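Side-chain contacts in probable zinc protease (Pseudomonas aeruginosa, PDB 4NNZ), which probably cleaves peptide bonds as a zinc-dependent member of the M16 peptidase family, forming one subunit of a heterodimeric protease: residues R286-R289 against L293-G296; S40-G45 against R178-S183. One frame throughout, in Å; residues are numbered along the deposited sequence.

The two contacts lie on opposite sides of the chain's centre, their own centres about 44 Å apart, and they share no helix or strand. Interaction 1 is local: it closes the short turn between helix 282-288 and strand 294-301, the latter at one border of the five-stranded sheet. Interaction 2 is long-range, setting the loop before helix 49-56 beside helix 174-184. Both are partly buried. In interaction 1, weak backbone hydrogen bonds combine with aliphatic packing, and one end of the contact emerges at the surface. Interaction 2 involves a single tryptophan meeting a carbonyl oxygen and a methylene of a glutamate whose carboxylate bonds to amides ending its own loop and starting helix 49-56.

Interaction 1. Residues R286-R289 against L293-G296; sequences RLER and LVAG
Where helix 282-288 gives way to the turn before strand 294-301, Leu287 O receives two weak backbone hydrogen bonds, from Leu293 N at 2.7 Å and from Val294 N. The first is short but sharply bent, with an angle of 120° at the hydrogen; the second, from Val294 N to Leu287 O, is nearly straight at 163° yet stretched to 3.4 Å. This is a tight helix-to-strand connection: strand 294-301 borders its sheet, helix 325-341 packs on it, and the chain turns a corner at Ala295.

Around the shared acceptor the aliphatic side chains close up. Leu287 and Leu293 lie side by side and point the same way, touching through Leu287 CD2 and Leu293 CD2, 4.0 Å apart. Val294 adds its CG2 branch, which lies between its own backbone N and carbonyl carbon and comes within 3.9 Å of Leu287 CB. The same Val294 CG2 sits 3.6 Å from Glu288 N, so the valine packs against backbone as well as side chain. Branched residues suit this interior position because helix 325-341 continues the apolar layer: Leu287 touches Leu332, and Val294 touches Val328.

Glu288 lies on the exposed side of the contact. With its CG anti to the backbone N (chi1 -151°), the extended chain passes alongside the strand, bringing Glu288 CG to 3.7 Å from Ala295 O. Its charged end belongs at the surface, where water can reach it. The chemistry thus grades from apolar to polar across the turn: buried apolar contacts, together with two weak bonds, bring helix end and strand start together.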
ATOM      1  N   ARG A 286       0.567  37.854   0.093  1.00 49.10           N
ATOM      2  CA  ARG A 286      -0.263  37.707   1.245  1.00 47.04           C
ATOM      3  C   ARG A 286       0.306  37.120   2.529  1.00 52.89           C
ATOM      4  O   ARG A 286      -0.008  37.608   3.580  1.00 55.55           O
ATOM      5  CB  ARG A 286      -1.547  37.049   0.848  1.00 44.71           C
ATOM      6  CG  ARG A 286      -2.158  37.729  -0.331  1.00 47.61           C
ATOM      7  CD  ARG A 286      -3.524  37.183  -0.611  1.00 51.82           C
ATOM      8  NE  ARG A 286      -4.116  37.850  -1.737  1.00 57.20           N
ATOM      9  CZ  ARG A 286      -5.343  37.658  -2.159  1.00 56.18           C
ATOM     10  NH1 ARG A 286      -6.120  36.816  -1.540  1.00 55.78           N
ATOM     11  NH2 ARG A 286      -5.781  38.319  -3.200  1.00 53.99           N
ATOM     12  N   LEU A 287       1.066  36.034   2.464  1.00 50.11           N
ATOM     13  CA  LEU A 287       1.513  35.377   3.682  1.00 49.14           C
ATOM     14  C   LEU A 287       2.939  35.608   4.097  1.00 49.02           C
ATOM     15  O   LEU A 287       3.228  35.731   5.249  1.00 47.50           O
ATOM     16  CB  LEU A 287       1.246  33.896   3.604  1.00 47.38           C
ATOM     17  CG  LEU A 287      -0.209  33.584   3.421  1.00 48.61           C
ATOM     18  CD1 LEU A 287      -0.429  32.100   3.543  1.00 52.01           C
ATOM     19  CD2 LEU A 287      -1.026  34.319   4.447  1.00 48.52           C
ATOM     20  N   GLU A 288       3.838  35.593   3.137  1.00 55.71           N
ATOM     21  CA  GLU A 288       5.223  35.980   3.338  1.00 59.51           C
ATOM     22  C   GLU A 288       5.451  37.451   3.618  1.00 60.58           C
ATOM     23  O   GLU A 288       6.198  37.837   4.486  1.00 55.06           O
ATOM     24  CB  GLU A 288       6.016  35.596   2.132  1.00 60.66           C
ATOM     25  CG  GLU A 288       7.434  35.294   2.455  1.00 68.18           C
ATOM     26  CD  GLU A 288       8.251  35.018   1.228  1.00 81.91           C
ATOM     27  OE1 GLU A 288       7.854  34.180   0.405  1.00 81.18           O
ATOM     28  OE2 GLU A 288       9.307  35.641   1.092  1.00 90.31           O
ATOM     29  N   ARG A 289       4.881  38.264   2.770  1.00 58.29           N
ATOM     30  CA  ARG A 289       4.860  39.669   2.990  1.00 62.07           C
ATOM     31  C   ARG A 289       3.474  39.865   3.505  1.00 61.95           C
ATOM     32  O   ARG A 289       2.718  38.957   3.502  1.00 60.15           O
ATOM     33  CB  ARG A 289       5.085  40.392   1.683  1.00 59.58           C
ATOM     34  CG  ARG A 289       6.357  39.965   1.012  1.00 57.83           C
ATOM     35  CD  ARG A 289       6.808  40.921  -0.058  1.00 55.33           C
ATOM     36  NE  ARG A 289       5.814  41.114  -1.090  1.00 55.32           N
ATOM     37  CZ  ARG A 289       5.640  40.298  -2.105  1.00 54.69           C
ATOM     38  NH1 ARG A 289       6.391  39.236  -2.205  1.00 54.75           N
ATOM     39  NH2 ARG A 289       4.737  40.559  -3.017  1.00 50.96           N
ATOM     40  N   LEU A 293       3.251  35.561   7.963  1.00 53.73           N
ATOM     41  CA  LEU A 293       2.948  34.250   8.482  1.00 52.65           C
ATOM     42  C   LEU A 293       3.998  33.171   8.218  1.00 47.03           C
ATOM     43  O   LEU A 293       4.308  32.390   9.067  1.00 46.62           O
ATOM     44  CB  LEU A 293       1.603  33.839   7.939  1.00 52.44           C
ATOM     45  CG  LEU A 293       0.921  32.668   8.586  1.00 52.71           C
ATOM     46  CD1 LEU A 293       0.821  32.905  10.061  1.00 56.51           C
ATOM     47  CD2 LEU A 293      -0.447  32.569   7.987  1.00 52.60           C
ATOM     48  N   VAL A 294       4.530  33.135   7.022  1.00 46.26           N
ATOM     49  CA  VAL A 294       5.424  32.094   6.638  1.00 47.58           C
ATOM     50  C   VAL A 294       6.759  32.678   6.270  1.00 50.34           C
ATOM     51  O   VAL A 294       6.833  33.795   5.871  1.00 60.54           O
ATOM     52  CB  VAL A 294       4.865  31.352   5.436  1.00 46.51           C
ATOM     53  CG1 VAL A 294       3.481  30.871   5.746  1.00 49.28           C
ATOM     54  CG2 VAL A 294       4.784  32.267   4.252  1.00 50.07           C
ATOM     55  N   ALA A 295       7.817  31.939   6.504  1.00 52.75           N
ATOM     56  CA  ALA A 295       9.114  32.205   5.926  1.00 55.84           C
ATOM     57  C   ALA A 295       9.192  31.971   4.434  1.00 59.07           C
ATOM     58  O   ALA A 295       9.827  32.704   3.716  1.00 56.08           O
ATOM     59  CB  ALA A 295      10.158  31.371   6.626  1.00 59.51           C
ATOM     60  N   GLY A 296       8.608  30.871   3.996  1.00 62.55           N
ATOM     61  CA  GLY A 296       8.506  30.536   2.597  1.00 57.34           C
ATOM     62  C   GLY A 296       7.345  29.611   2.408  1.00 50.01           C
ATOM     63  O   GLY A 296       6.907  29.020   3.332  1.00 53.01           O
TER

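Interaction 2. Residues S40-G45 against R178-S183; sequences SYETPG and RHWYES
Two backbone amides grip the carboxylate of Glu42, Gly48 N bonding to OE1 and Ser50 N to OE2, and the stem of that side chain lies against Trp180. Glu42 CG is 3.7 Å from Trp180 CZ2 and almost as near to CH2, approaching the six-membered ring obliquely. The two side chains cross at about a right angle, with the carboxylate plane turned 75° from the ring plane. Glutamate suits the place because its methylenes can pack on an aromatic group while its charge reaches amides farther on.

Tyr41 meets the same ring through its backbone. Tyr41 O lies in the plane of the indole, at its edge, 3.8 Å from Trp180 CH2; the slightly positive ring hydrogens there would probably favour a carbonyl oxygen. Trp180 extends to the loop because its CG stands anti to the backbone N (chi1 -160°), which helps span the 9.7 Å between Glu42 CA and Trp180 CA.

Helix 49-56, to whose start Glu42 bonds, carries the HxxEH sequence, the inverted zinc-binding motif of M16 peptidases, and Trp180 packs on it too, at Leu49 and Leu53, so a broad indole on helix 174-184 serves both the helix and the loop leading into it.

Beyond the loop contact, Trp184 makes edge-to-face stacks with both Trp180 and Tyr41, and farther along the loop Thr43 OG1 is hydrogen-bonded to Thr43 OG1 of a second copy of this protein in the assembly.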
ATOM      1  N   SER A  40       4.994   2.147  -8.698  1.00 31.47           N
ATOM      2  CA  SER A  40       3.575   1.962  -8.517  1.00 32.53           C
ATOM      3  C   SER A  40       3.100   0.599  -8.992  1.00 34.87           C
ATOM      4  O   SER A  40       2.026   0.195  -8.696  1.00 38.69           O
ATOM      5  CB  SER A  40       2.761   3.106  -9.095  1.00 31.94           C
ATOM      6  OG  SER A  40       2.989   3.307 -10.451  1.00 31.83           O
ATOM      7  N   TYR A  41       3.933  -0.110  -9.708  1.00 34.65           N
ATOM      8  CA  TYR A  41       3.631  -1.444 -10.119  1.00 36.65           C
ATOM      9  C   TYR A  41       4.036  -2.467  -9.088  1.00 37.30           C
ATOM     10  O   TYR A  41       3.720  -3.610  -9.199  1.00 38.17           O
ATOM     11  CB  TYR A  41       4.365  -1.735 -11.409  1.00 38.59           C
ATOM     12  CG  TYR A  41       3.968  -0.931 -12.614  1.00 37.18           C
ATOM     13  CD1 TYR A  41       4.315   0.382 -12.741  1.00 35.95           C
ATOM     14  CD2 TYR A  41       3.301  -1.510 -13.643  1.00 36.22           C
ATOM     15  CE1 TYR A  41       3.980   1.091 -13.848  1.00 35.61           C
ATOM     16  CE2 TYR A  41       2.955  -0.798 -14.745  1.00 37.10           C
ATOM     17  CZ  TYR A  41       3.296   0.495 -14.842  1.00 34.21           C
ATOM     18  OH  TYR A  41       2.947   1.153 -15.951  1.00 30.87           O
ATOM     19  N   GLU A  42       4.801  -2.038  -8.116  1.00 38.60           N
ATOM     20  CA  GLU A  42       5.415  -2.921  -7.155  1.00 37.64           C
ATOM     21  C   GLU A  42       4.492  -3.407  -6.071  1.00 35.97           C
ATOM     22  O   GLU A  42       3.482  -2.856  -5.838  1.00 33.60           O
ATOM     23  CB  GLU A  42       6.659  -2.280  -6.574  1.00 41.77           C
ATOM     24  CG  GLU A  42       7.820  -2.254  -7.545  1.00 43.91           C
ATOM     25  CD  GLU A  42       8.942  -1.298  -7.184  1.00 42.72           C
ATOM     26  OE1 GLU A  42       9.138  -0.962  -6.020  1.00 40.66           O
ATOM     27  OE2 GLU A  42       9.644  -0.889  -8.090  1.00 38.59           O
ATOM     28  N   THR A  43       4.897  -4.461  -5.415  1.00 39.06           N
ATOM     29  CA  THR A  43       4.060  -5.241  -4.550  1.00 38.91           C
ATOM     30  C   THR A  43       4.701  -5.277  -3.210  1.00 41.60           C
ATOM     31  O   THR A  43       5.878  -5.419  -3.137  1.00 42.69           O
ATOM     32  CB  THR A  43       4.017  -6.689  -5.013  1.00 38.37           C
ATOM     33  OG1 THR A  43       3.537  -6.748  -6.341  1.00 34.88           O
ATOM     34  CG2 THR A  43       3.129  -7.469  -4.144  1.00 38.50           C
ATOM     35  N   PRO A  44       3.946  -5.226  -2.139  1.00 44.24           N
ATOM     36  CA  PRO A  44       4.551  -5.124  -0.824  1.00 41.44           C
ATOM     37  C   PRO A  44       5.421  -6.299  -0.485  1.00 41.66           C
ATOM     38  O   PRO A  44       5.132  -7.425  -0.789  1.00 39.45           O
ATOM     39  CB  PRO A  44       3.358  -5.071   0.093  1.00 42.29           C
ATOM     40  CG  PRO A  44       2.304  -4.481  -0.725  1.00 46.31           C
ATOM     41  CD  PRO A  44       2.496  -5.062  -2.072  1.00 45.43           C
ATOM     42  N   GLY A  45       6.528  -5.983   0.141  1.00 37.75           N
ATOM     43  CA  GLY A  45       7.535  -6.940   0.473  1.00 37.85           C
ATOM     44  C   GLY A  45       8.527  -7.055  -0.632  1.00 36.31           C
ATOM     45  O   GLY A  45       9.578  -7.554  -0.427  1.00 35.87           O
ATOM     46  N   ARG A 178      15.619 -10.689 -11.668  1.00 46.18           N
ATOM     47  CA  ARG A 178      15.569 -11.273 -12.984  1.00 50.32           C
ATOM     48  C   ARG A 178      14.174 -11.345 -13.478  1.00 49.17           C
ATOM     49  O   ARG A 178      13.909 -11.173 -14.632  1.00 49.11           O
ATOM     50  CB  ARG A 178      16.096 -12.693 -12.943  1.00 56.17           C
ATOM     51  CG  ARG A 178      17.581 -12.814 -12.772  1.00 62.43           C
ATOM     52  CD  ARG A 178      18.033 -14.234 -12.950  1.00 65.88           C
ATOM     53  NE  ARG A 178      19.472 -14.354 -12.873  1.00 67.60           N
ATOM     54  CZ  ARG A 178      20.097 -15.048 -11.940  1.00 70.05           C
ATOM     55  NH1 ARG A 178      19.405 -15.670 -11.012  1.00 69.34           N
ATOM     56  NH2 ARG A 178      21.409 -15.127 -11.932  1.00 65.14           N
ATOM     57  N   HIS A 179      13.296 -11.727 -12.588  1.00 46.30           N
ATOM     58  CA  HIS A 179      11.927 -11.928 -12.911  1.00 46.51           C
ATOM     59  C   HIS A 179      11.251 -10.656 -13.286  1.00 41.58           C
ATOM     60  O   HIS A 179      10.422 -10.610 -14.150  1.00 34.69           O
ATOM     61  CB  HIS A 179      11.239 -12.570 -11.746  1.00 52.59           C
ATOM     62  CG  HIS A 179       9.820 -12.902 -12.009  1.00 61.77           C
ATOM     63  ND1 HIS A 179       9.443 -13.982 -12.767  1.00 70.34           N
ATOM     64  CD2 HIS A 179       8.681 -12.284 -11.639  1.00 67.78           C
ATOM     65  CE1 HIS A 179       8.131 -14.021 -12.844  1.00 71.40           C
ATOM     66  NE2 HIS A 179       7.645 -13.001 -12.166  1.00 72.60           N
ATOM     67  N   TRP A 180      11.606  -9.621 -12.568  1.00 40.82           N
ATOM     68  CA  TRP A 180      11.125  -8.305 -12.828  1.00 38.31           C
ATOM     69  C   TRP A 180      11.616  -7.856 -14.165  1.00 39.31           C
ATOM     70  O   TRP A 180      10.912  -7.206 -14.887  1.00 39.28           O
ATOM     71  CB  TRP A 180      11.560  -7.382 -11.715  1.00 37.06           C
ATOM     72  CG  TRP A 180      10.804  -6.135 -11.582  1.00 35.62           C
ATOM     73  CD1 TRP A 180      11.246  -4.928 -11.876  1.00 37.17           C
ATOM     74  CD2 TRP A 180       9.488  -5.959 -11.069  1.00 38.86           C
ATOM     75  NE1 TRP A 180      10.317  -4.002 -11.624  1.00 37.92           N
ATOM     76  CE2 TRP A 180       9.220  -4.607 -11.112  1.00 38.37           C
ATOM     77  CE3 TRP A 180       8.514  -6.813 -10.582  1.00 36.79           C
ATOM     78  CZ2 TRP A 180       8.037  -4.086 -10.705  1.00 37.22           C
ATOM     79  CZ3 TRP A 180       7.361  -6.299 -10.193  1.00 36.31           C
ATOM     80  CH2 TRP A 180       7.120  -4.946 -10.244  1.00 38.57           C
ATOM     81  N   TYR A 181      12.845  -8.193 -14.488  1.00 39.21           N
ATOM     82  CA  TYR A 181      13.375  -7.837 -15.769  1.00 42.10           C
ATOM     83  C   TYR A 181      12.609  -8.536 -16.858  1.00 42.28           C
ATOM     84  O   TYR A 181      12.228  -7.938 -17.820  1.00 39.94           O
ATOM     85  CB  TYR A 181      14.864  -8.135 -15.852  1.00 44.49           C
ATOM     86  CG  TYR A 181      15.406  -8.094 -17.240  1.00 46.69           C
ATOM     87  CD1 TYR A 181      15.174  -9.124 -18.100  1.00 49.84           C
ATOM     88  CD2 TYR A 181      16.125  -7.029 -17.695  1.00 49.54           C
ATOM     89  CE1 TYR A 181      15.627  -9.101 -19.383  1.00 50.78           C
ATOM     90  CE2 TYR A 181      16.596  -7.007 -18.979  1.00 52.97           C
ATOM     91  CZ  TYR A 181      16.338  -8.055 -19.808  1.00 55.02           C
ATOM     92  OH  TYR A 181      16.798  -8.059 -21.079  1.00 61.31           O
ATOM     93  N   GLU A 182      12.354  -9.809 -16.670  1.00 43.85           N
ATOM     94  CA  GLU A 182      11.653 -10.594 -17.641  1.00 50.62           C
ATOM     95  C   GLU A 182      10.279 -10.101 -17.881  1.00 44.47           C
ATOM     96  O   GLU A 182       9.804 -10.145 -18.979  1.00 43.51           O
ATOM     97  CB  GLU A 182      11.502 -12.011 -17.130  1.00 55.86           C
ATOM     98  CG  GLU A 182      12.627 -12.924 -17.501  1.00 61.95           C
ATOM     99  CD  GLU A 182      12.665 -14.160 -16.646  1.00 69.36           C
ATOM    100  OE1 GLU A 182      11.974 -14.211 -15.630  1.00 71.74           O
ATOM    101  OE2 GLU A 182      13.388 -15.091 -16.998  1.00 68.68           O
ATOM    102  N   SER A 183       9.598  -9.757 -16.815  1.00 41.88           N
ATOM    103  CA  SER A 183       8.238  -9.336 -16.908  1.00 44.43           C
ATOM    104  C   SER A 183       8.014  -8.041 -17.608  1.00 46.62           C
ATOM    105  O   SER A 183       7.082  -7.908 -18.324  1.00 49.48           O
ATOM    106  CB  SER A 183       7.620  -9.299 -15.538  1.00 44.26           C
ATOM    107  OG  SER A 183       8.123 -10.348 -14.783  1.00 47.63           O
TER